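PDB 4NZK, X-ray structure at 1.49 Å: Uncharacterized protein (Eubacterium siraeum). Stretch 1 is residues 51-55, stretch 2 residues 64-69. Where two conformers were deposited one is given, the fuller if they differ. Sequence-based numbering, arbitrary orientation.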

# COMPACT_ATOMS: atom_id res chain seq x y z
N PRO A 51 -0.95 8.44 -23.10
CA PRO A 51 0.24 7.98 -23.85
C PRO A 51 -0.05 7.21 -25.16
O PRO A 51 -1.17 6.75 -25.38
CB PRO A 51 0.98 7.05 -22.86
CG PRO A 51 0.15 6.99 -21.58
CD PRO A 51 -1.13 7.77 -21.80
N VAL A 52 0.96 7.10 -26.02
CA VAL A 52 0.91 6.32 -27.26
C VAL A 52 1.64 4.99 -27.07
O VAL A 52 2.75 4.99 -26.52
CB VAL A 52 1.62 7.03 -28.42
CG1 VAL A 52 2.90 7.74 -27.97
CG2 VAL A 52 1.94 6.07 -29.57
N GLY A 53 1.08 3.87 -27.53
CA GLY A 53 1.70 2.54 -27.33
C GLY A 53 2.15 1.77 -28.55
O GLY A 53 1.54 1.85 -29.62
N VAL A 54 3.21 0.98 -28.38
CA VAL A 54 3.79 0.19 -29.45
C VAL A 54 3.92 -1.28 -29.02
O VAL A 54 4.39 -1.56 -27.91
CB VAL A 54 5.22 0.71 -29.80
CG1 VAL A 54 5.85 -0.12 -30.91
CG2 VAL A 54 5.17 2.18 -30.17
N ASP A 55 3.55 -2.20 -29.92
CA ASP A 55 3.76 -3.65 -29.72
C ASP A 55 3.06 -4.13 -28.43
O ASP A 55 3.63 -4.82 -27.60
CB ASP A 55 5.27 -4.04 -29.71
CG ASP A 55 5.97 -3.81 -31.07
OD1 ASP A 55 5.28 -3.51 -32.08
OD2 ASP A 55 7.21 -3.91 -31.11
N VAL A 64 1.50 -5.83 -21.94
CA VAL A 64 2.87 -5.48 -22.14
C VAL A 64 2.91 -4.55 -23.34
O VAL A 64 2.47 -4.91 -24.43
CB VAL A 64 3.73 -6.70 -22.38
CG1 VAL A 64 5.17 -6.29 -22.65
CG2 VAL A 64 3.66 -7.62 -21.18
N VAL A 65 3.45 -3.35 -23.14
CA VAL A 65 3.44 -2.35 -24.20
C VAL A 65 4.59 -1.37 -24.03
O VAL A 65 5.02 -1.12 -22.91
CB VAL A 65 2.08 -1.62 -24.18
CG1 VAL A 65 1.84 -0.92 -22.85
CG2 VAL A 65 1.88 -0.68 -25.37
N ASP A 66 5.13 -0.88 -25.15
CA ASP A 66 6.17 0.12 -25.07
C ASP A 66 5.58 1.52 -25.15
O ASP A 66 4.75 1.83 -26.02
CB ASP A 66 7.21 -0.09 -26.19
CG ASP A 66 8.07 -1.34 -26.00
OD1 ASP A 66 7.81 -2.15 -25.09
OD2 ASP A 66 9.03 -1.53 -26.78
N ILE A 67 5.99 2.36 -24.22
CA ILE A 67 5.51 3.74 -24.16
C ILE A 67 6.72 4.65 -24.01
O ILE A 67 7.50 4.50 -23.06
CB ILE A 67 4.60 3.97 -22.93
CG1 ILE A 67 3.41 3.01 -22.94
CG2 ILE A 67 4.09 5.41 -22.91
CD1 ILE A 67 2.59 3.05 -21.65
N ASP A 68 6.90 5.55 -24.98
CA ASP A 68 8.01 6.50 -24.94
C ASP A 68 9.35 5.81 -24.72
O ASP A 68 10.18 6.24 -23.90
CB ASP A 68 7.74 7.56 -23.86
CG ASP A 68 6.48 8.41 -24.16
OD1 ASP A 68 6.17 8.65 -25.37
OD2 ASP A 68 5.81 8.84 -23.19
N GLY A 69 9.54 4.70 -25.45
CA GLY A 69 10.81 3.96 -25.44
C GLY A 69 11.04 3.02 -24.27
O GLY A 69 12.12 2.44 -24.16
O HOH W 1 5.09 5.43 -27.37

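A single residue pair carries all the direct hydrogen bonding in this contact. V54 and D66 face each other as an antiparallel hydrogen-bonded pair. V54 N donates to D66 O at 2.9 Å, and D66 N donates to V54 O, also at 2.9 Å. The second bond is the straighter, 169° at the hydrogen against 148°.

Two residues along from the V54 and D66 pair, water 1 bridges the stretches. It donates to V52 O at 2.5 Å and accepts from D68 N at 3.0 Å.

V54 and D66 point their side chains to the same face of the sheet, with V54 CB 4.2 Å from D66 CB. The D66 carboxylate is not needed for the pairing, which uses main-chain atoms; its OD1 bonds elsewhere in the structure.

G53 suits its close position. G53 CA lies 3.4 Å from D66 O in a CA-H...O contact and 3.8 Å from V65 CG2. An ideal CB on G53 would fall 2.9 Å from V65 CG2, a clash.

Apolar packing adds to the contact at P51, where P51 CB meets I67 CG2 at 3.5 Å. I67 is buried, as suits its hydrocarbon side chain, while P51 remains exposed. D55 O comes within 3.4 Å of V64 O, but both are acceptors, so this is no hydrogen bond. The stretches together bury 346 Å².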